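Local coordinates for probable sugar ABC transporter, sugar-binding protein (Streptococcus pneumoniae, PDB 2W7Y) that probably serves a sugar ABC transporter as its extracellular solute-binding protein, and binds the blood group A-trisaccharide, at residues A203-I208 with G260-Y265; G160-K165 with A275-G280. One frame throughout, in Å; residues are numbered along the deposited sequence.

In the fold
Contacts 1 and 2 lie side by side on one flank of the glycan pocket, with centres about 12 Å apart. Helix 262-270 of contact 1 runs on in the chain to strand 276-277 of contact 2. The two also touch directly: A262 O meets F277 CE1 at 3.3 Å, and P206 O meets F278 CD2 at 3.8 Å. Both reach the same sugar, A2G, the N-acetylgalactosamine of the bound glycan. E205 of contact 1 takes its O3 and O4 hydroxyls, and N279 of contact 2 binds its O6. R209 and W282 add further hydrogen bonds to A2G. The side chains of E205 and N279 each lie about 6 Å from the bound galactose.

Contact 1 of 2, residues A203-I208 with G260-Y265; sequences AGEPSI and GDANAY. With A2G (2-acetamido-2-deoxy-alpha-D-galactopyranose), chain C; FUC (alpha-L-fucopyranose), chain B.
The Y265 ring meets segment 203-208 at its edge, where A203 O lies near the ring plane. P206 CG comes in obliquely, 4.0 Å from Y265 CD2, and the two side chains cross at about a right angle. A second flat group, the E205 carboxylate, turns both oxygens to the sugar. In the glycan pocket of this bacterial solute-binding protein, the loop before helix 207-215 packs on the start of helix 262-270.

In E205 a chi1 of 178° swings CG away from the backbone N, and the extended chain beyond brings the carboxylate alongside A262, between its amide and the glycan. A2G O3 donates to E205 OE1 at 2.6 Å, and A2G O4 donates to E205 OE2 at 2.7 Å. The A262 amide also donates to E205 OE2, at 3.1 Å and nearly straight (166°). OE2 thus has a protein and a sugar donor, and the amide helps fix the carboxylate's rotation. R209 forms a long, weak ion pair with OE1 and also hydrogen-bonds A2G. E205 OE2 and D261 OD2 are like charges 4.5 Å apart, which may slightly raise the cost of both being charged.

A262 CB lies 3.4 Å from A2G O4, beside the polar grip. Next along the helix, N263 ND2 donates to O2 of the fucose, which G45 and H48 also bind.

G204 O accepts from both S207 OG and S207 N. Away from the sugar, Y265 OH donates to A203 O at 2.7 Å, in the carbonyl plane.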
loop_
_atom_site.group_PDB
_atom_site.type_symbol
_atom_site.label_atom_id
_atom_site.label_comp_id
_atom_site.label_asym_id
_atom_site.label_seq_id
_atom_site.Cartn_x
_atom_site.Cartn_y
_atom_site.Cartn_z
ATOM N N ALA A 203 1.305 6.528 -14.456
ATOM C CA ALA A 203 0.125 5.664 -14.442
ATOM C C ALA A 203 0.525 4.191 -14.507
ATOM O O ALA A 203 1.644 3.859 -14.890
ATOM C CB ALA A 203 -0.816 6.023 -15.584
ATOM N N GLY A 204 -0.401 3.312 -14.140
ATOM C CA GLY A 204 -0.121 1.881 -14.012
ATOM C C GLY A 204 -0.668 1.433 -12.672
ATOM O O GLY A 204 -1.863 1.583 -12.412
ATOM N N GLU A 205 0.209 0.905 -11.816
ATOM C CA GLU A 205 -0.134 0.637 -10.417
ATOM C C GLU A 205 -0.667 1.886 -9.689
ATOM O O GLU A 205 -1.677 1.794 -8.991
ATOM C CB GLU A 205 1.059 0.036 -9.655
ATOM C CG GLU A 205 0.790 -0.239 -8.165
ATOM C CD GLU A 205 2.048 -0.590 -7.379
ATOM O OE1 GLU A 205 1.986 -1.505 -6.534
ATOM O OE2 GLU A 205 3.102 0.045 -7.600
ATOM N N PRO A 206 0.007 3.052 -9.836
ATOM C CA PRO A 206 -0.472 4.270 -9.166
ATOM C C PRO A 206 -1.879 4.740 -9.551
ATOM O O PRO A 206 -2.493 5.496 -8.797
ATOM C CB PRO A 206 0.549 5.325 -9.595
ATOM C CG PRO A 206 1.766 4.555 -9.948
ATOM C CD PRO A 206 1.254 3.312 -10.581
ATOM N N SER A 207 -2.381 4.316 -10.706
ATOM C CA SER A 207 -3.694 4.772 -11.170
ATOM C C SER A 207 -4.870 4.156 -10.402
ATOM O O SER A 207 -5.955 4.732 -10.375
ATOM C CB SER A 207 -3.850 4.572 -12.682
ATOM O OG SER A 207 -3.747 3.206 -13.037
ATOM N N ILE A 208 -4.652 2.999 -9.773
ATOM C CA ILE A 208 -5.685 2.377 -8.936
ATOM C C ILE A 208 -5.936 3.182 -7.658
ATOM O O ILE A 208 -7.009 3.091 -7.065
ATOM C CB ILE A 208 -5.389 0.872 -8.622
ATOM C CG1 ILE A 208 -6.675 0.140 -8.199
ATOM C CG2 ILE A 208 -4.269 0.729 -7.576
ATOM C CD1 ILE A 208 -6.532 -1.360 -8.015
ATOM N N GLY A 260 4.575 1.472 -16.189
ATOM C CA GLY A 260 5.301 1.085 -14.974
ATOM C C GLY A 260 4.563 1.061 -13.646
ATOM O O GLY A 260 3.383 1.403 -13.566
ATOM N N ASP A 261 5.279 0.638 -12.603
ATOM C CA ASP A 261 4.777 0.647 -11.224
ATOM C C ASP A 261 5.348 1.833 -10.446
ATOM O O ASP A 261 6.204 2.564 -10.959
ATOM C CB ASP A 261 5.118 -0.669 -10.513
ATOM C CG ASP A 261 4.349 -1.858 -11.072
ATOM O OD1 ASP A 261 3.539 -1.660 -12.007
ATOM O OD2 ASP A 261 4.551 -2.994 -10.578
ATOM N N ALA A 262 4.881 2.012 -9.210
ATOM C CA ALA A 262 5.285 3.147 -8.368
ATOM C C ALA A 262 6.801 3.258 -8.180
ATOM O O ALA A 262 7.343 4.362 -8.091
ATOM C CB ALA A 262 4.581 3.091 -7.013
ATOM N N ASN A 263 7.477 2.114 -8.131
ATOM C CA ASN A 263 8.924 2.072 -7.926
ATOM C C ASN A 263 9.729 2.716 -9.056
ATOM O O ASN A 263 10.798 3.282 -8.818
ATOM C CB ASN A 263 9.393 0.631 -7.681
ATOM C CG ASN A 263 9.101 0.148 -6.261
ATOM O OD1 ASN A 263 9.070 0.938 -5.316
ATOM N ND2 ASN A 263 8.900 -1.157 -6.108
ATOM N N ALA A 264 9.212 2.633 -10.279
ATOM C CA ALA A 264 9.912 3.176 -11.444
ATOM C C ALA A 264 9.522 4.626 -11.757
ATOM O O ALA A 264 10.116 5.254 -12.637
ATOM C CB ALA A 264 9.706 2.280 -12.653
ATOM N N TYR A 265 8.528 5.143 -11.036
ATOM C CA TYR A 265 8.109 6.541 -11.154
ATOM C C TYR A 265 8.701 7.431 -10.061
ATOM O O TYR A 265 8.642 8.661 -10.157
ATOM C CB TYR A 265 6.579 6.653 -11.148
ATOM C CG TYR A 265 5.922 6.096 -12.389
ATOM C CD1 TYR A 265 6.268 6.565 -13.660
ATOM C CD2 TYR A 265 4.951 5.107 -12.297
ATOM C CE1 TYR A 265 5.670 6.053 -14.800
ATOM C CE2 TYR A 265 4.347 4.588 -13.430
ATOM C CZ TYR A 265 4.708 5.068 -14.676
ATOM O OH TYR A 265 4.106 4.555 -15.795
HETATM O O5 A2G C . 4.563 0.507 -2.212
HETATM C C1 A2G C . 3.882 -0.664 -1.689
HETATM C C2 A2G C . 3.231 -1.384 -2.859
HETATM N N2 A2G C . 2.553 -2.604 -2.421
HETATM C C3 A2G C . 4.307 -1.787 -3.876
HETATM O O3 A2G C . 3.726 -2.549 -4.936
HETATM C C4 A2G C . 5.036 -0.550 -4.403
HETATM O O4 A2G C . 4.129 0.283 -5.136
HETATM C C5 A2G C . 5.613 0.226 -3.212
HETATM C C6 A2G C . 6.286 1.524 -3.650
HETATM O O6 A2G C . 6.686 2.244 -2.482
HETATM C C7 A2G C . 1.280 -2.846 -2.713
HETATM O O7 A2G C . 0.546 -2.081 -3.338
HETATM C C8 A2G C . 0.762 -4.183 -2.190
HETATM C C1 FUC B . 7.481 -3.002 -1.119
HETATM C C2 FUC B . 8.519 -2.847 -2.232
HETATM C C3 FUC B . 9.925 -2.832 -1.627
HETATM C C4 FUC B . 10.161 -4.116 -0.830
HETATM C C5 FUC B . 9.053 -4.273 0.218
HETATM C C6 FUC B . 9.145 -5.592 0.978
HETATM O O2 FUC B . 8.285 -1.649 -2.930
HETATM O O3 FUC B . 10.911 -2.654 -2.620
HETATM O O4 FUC B . 10.180 -5.235 -1.696
HETATM O O5 FUC B . 7.757 -4.170 -0.356
#

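Contact 2 of 2, residues G160-K165 with A275-G280; sequences GLWYNK and AVFFNG. With A2G (2-acetamido-2-deoxy-alpha-D-galactopyranose), chain C.
W162 packs on F277 where strand 157-164 pairs antiparallel with the short strand 276-277. W162 CB lies 4.2 Å from F277 CB on the same side of the sheet. CG and CD1 pass F277 O, which sits at the ring edge in plane. At the tip, NE1 donates to G280 O at 3.1 Å and 167°. G280 O lies in the indole plane, but the indole N-H comes from above the carbonyl plane. CZ2 also lies near G280 O.

W162 and F277 form a hydrogen-bonded pair: W162 N donates to F277 O, and F277 N to W162 O at 2.7 Å. N164 N donates to A275 O. L161 packs its CG against V276 CG2 and sets CD1 at the F278 ring edge, 3.7 Å from CE1. A water bridges G160 N and N279 O. N279 ND2 donates to A2G O6 at 2.9 Å.

N164 caps helix 165-171 through I167 N. In the mixed sheet, strands 293-296 and 302-306 also pair antiparallel with 157-164. Helix 262-270 packs on W162 and F277 through F269, helix 284-287 touches both through M287, and helix 182-193 covers A275, V276 and F278.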
loop_
_atom_site.group_PDB
_atom_site.type_symbol
_atom_site.label_atom_id
_atom_site.label_comp_id
_atom_site.label_asym_id
_atom_site.label_seq_id
_atom_site.Cartn_x
_atom_site.Cartn_y
_atom_site.Cartn_z
ATOM N N GLY A 160 -1.422 8.932 1.266
ATOM C CA GLY A 160 -1.924 10.099 0.550
ATOM C C GLY A 160 -1.238 10.152 -0.802
ATOM O O GLY A 160 -1.164 9.147 -1.512
ATOM N N LEU A 161 -0.726 11.321 -1.167
ATOM C CA LEU A 161 0.053 11.443 -2.394
ATOM C C LEU A 161 1.189 12.461 -2.223
ATOM O O LEU A 161 1.313 13.084 -1.161
ATOM C CB LEU A 161 -0.868 11.731 -3.606
ATOM C CG LEU A 161 -1.369 13.089 -4.144
ATOM C CD1 LEU A 161 -2.785 12.939 -4.706
ATOM C CD2 LEU A 161 -1.342 14.225 -3.156
ATOM N N TRP A 162 2.022 12.604 -3.252
ATOM C CA TRP A 162 3.115 13.573 -3.228
ATOM C C TRP A 162 3.058 14.479 -4.448
ATOM O O TRP A 162 2.660 14.047 -5.527
ATOM C CB TRP A 162 4.472 12.871 -3.143
ATOM C CG TRP A 162 4.612 11.994 -1.928
ATOM C CD1 TRP A 162 4.262 10.676 -1.822
ATOM C CD2 TRP A 162 5.141 12.373 -0.651
ATOM N NE1 TRP A 162 4.542 10.212 -0.561
ATOM C CE2 TRP A 162 5.077 11.231 0.181
ATOM C CE3 TRP A 162 5.665 13.565 -0.128
ATOM C CZ2 TRP A 162 5.517 11.248 1.512
ATOM C CZ3 TRP A 162 6.097 13.582 1.192
ATOM C CH2 TRP A 162 6.024 12.429 1.997
ATOM N N TYR A 163 3.449 15.737 -4.272
ATOM C CA TYR A 163 3.434 16.696 -5.372
ATOM C C TYR A 163 4.628 17.645 -5.327
ATOM O O TYR A 163 5.176 17.919 -4.253
ATOM C CB TYR A 163 2.111 17.472 -5.405
ATOM C CG TYR A 163 2.012 18.613 -4.414
ATOM C CD1 TYR A 163 1.751 18.371 -3.066
ATOM C CD2 TYR A 163 2.164 19.938 -4.833
ATOM C CE1 TYR A 163 1.653 19.416 -2.154
ATOM C CE2 TYR A 163 2.068 20.992 -3.929
ATOM C CZ TYR A 163 1.816 20.723 -2.592
ATOM O OH TYR A 163 1.718 21.757 -1.697
ATOM N N ASN A 164 5.031 18.124 -6.502
ATOM C CA ASN A 164 6.107 19.099 -6.624
ATOM C C ASN A 164 5.554 20.518 -6.530
ATOM O O ASN A 164 4.854 20.981 -7.436
ATOM C CB ASN A 164 6.872 18.894 -7.938
ATOM C CG ASN A 164 8.170 19.690 -8.000
ATOM O OD1 ASN A 164 8.197 20.891 -7.734
ATOM N ND2 ASN A 164 9.253 19.019 -8.366
ATOM N N LYS A 165 5.882 21.199 -5.432
ATOM C CA LYS A 165 5.404 22.562 -5.163
ATOM C C LYS A 165 5.832 23.576 -6.228
ATOM O O LYS A 165 5.074 24.493 -6.555
ATOM C CB LYS A 165 5.859 23.036 -3.779
ATOM C CG LYS A 165 5.358 22.183 -2.613
ATOM C CD LYS A 165 5.852 22.716 -1.268
ATOM C CE LYS A 165 7.327 22.400 -1.048
ATOM N NZ LYS A 165 7.880 23.084 0.151
ATOM N N ALA A 275 4.890 15.865 -11.834
ATOM C CA ALA A 275 4.267 16.820 -10.915
ATOM C C ALA A 275 3.684 16.157 -9.672
ATOM O O ALA A 275 3.773 16.704 -8.578
ATOM C CB ALA A 275 3.197 17.633 -11.633
ATOM N N VAL A 276 3.087 14.985 -9.854
ATOM C CA VAL A 276 2.477 14.249 -8.750
ATOM C C VAL A 276 2.887 12.767 -8.739
ATOM O O VAL A 276 3.174 12.175 -9.781
ATOM C CB VAL A 276 0.923 14.466 -8.691
ATOM C CG1 VAL A 276 0.316 14.362 -10.054
ATOM C CG2 VAL A 276 0.246 13.498 -7.713
ATOM N N PHE A 277 2.931 12.197 -7.536
ATOM C CA PHE A 277 3.394 10.834 -7.312
ATOM C C PHE A 277 2.471 10.160 -6.315
ATOM O O PHE A 277 2.437 10.529 -5.144
ATOM C CB PHE A 277 4.838 10.863 -6.790
ATOM C CG PHE A 277 5.456 9.506 -6.581
ATOM C CD1 PHE A 277 5.358 8.512 -7.551
ATOM C CD2 PHE A 277 6.178 9.240 -5.425
ATOM C CE1 PHE A 277 5.946 7.265 -7.356
ATOM C CE2 PHE A 277 6.774 8.000 -5.221
ATOM C CZ PHE A 277 6.656 7.008 -6.189
ATOM N N PHE A 278 1.710 9.182 -6.791
ATOM C CA PHE A 278 0.776 8.459 -5.938
ATOM C C PHE A 278 1.480 7.311 -5.213
ATOM O O PHE A 278 1.565 6.191 -5.726
ATOM C CB PHE A 278 -0.432 7.950 -6.748
ATOM C CG PHE A 278 -1.078 9.007 -7.610
ATOM C CD1 PHE A 278 -1.775 10.064 -7.036
ATOM C CD2 PHE A 278 -0.986 8.942 -8.995
ATOM C CE1 PHE A 278 -2.369 11.048 -7.826
ATOM C CE2 PHE A 278 -1.579 9.917 -9.793
ATOM C CZ PHE A 278 -2.268 10.978 -9.209
ATOM N N ASN A 279 2.009 7.616 -4.029
ATOM C CA ASN A 279 2.626 6.611 -3.163
ATOM C C ASN A 279 2.392 6.944 -1.688
ATOM O O ASN A 279 2.010 8.067 -1.355
ATOM C CB ASN A 279 4.120 6.456 -3.468
ATOM C CG ASN A 279 4.667 5.095 -3.053
ATOM O OD1 ASN A 279 3.907 4.184 -2.714
ATOM N ND2 ASN A 279 5.991 4.953 -3.075
ATOM N N GLY A 280 2.609 5.958 -0.817
ATOM C CA GLY A 280 2.320 6.099 0.609
ATOM C C GLY A 280 3.309 6.933 1.398
ATOM O O GLY A 280 4.275 7.456 0.844
HETATM O O5 A2G C . 4.563 0.507 -2.212
HETATM C C1 A2G C . 3.882 -0.664 -1.689
HETATM C C2 A2G C . 3.231 -1.384 -2.859
HETATM N N2 A2G C . 2.553 -2.604 -2.421
HETATM C C3 A2G C . 4.307 -1.787 -3.876
HETATM O O3 A2G C . 3.726 -2.549 -4.936
HETATM C C4 A2G C . 5.036 -0.550 -4.403
HETATM O O4 A2G C . 4.129 0.283 -5.136
HETATM C C5 A2G C . 5.613 0.226 -3.212
HETATM C C6 A2G C . 6.286 1.524 -3.650
HETATM O O6 A2G C . 6.686 2.244 -2.482
HETATM C C7 A2G C . 1.280 -2.846 -2.713
HETATM O O7 A2G C . 0.546 -2.081 -3.338
HETATM C C8 A2G C . 0.762 -4.183 -2.190
HETATM O O HOH W 1 1.327 9.201 1.018
#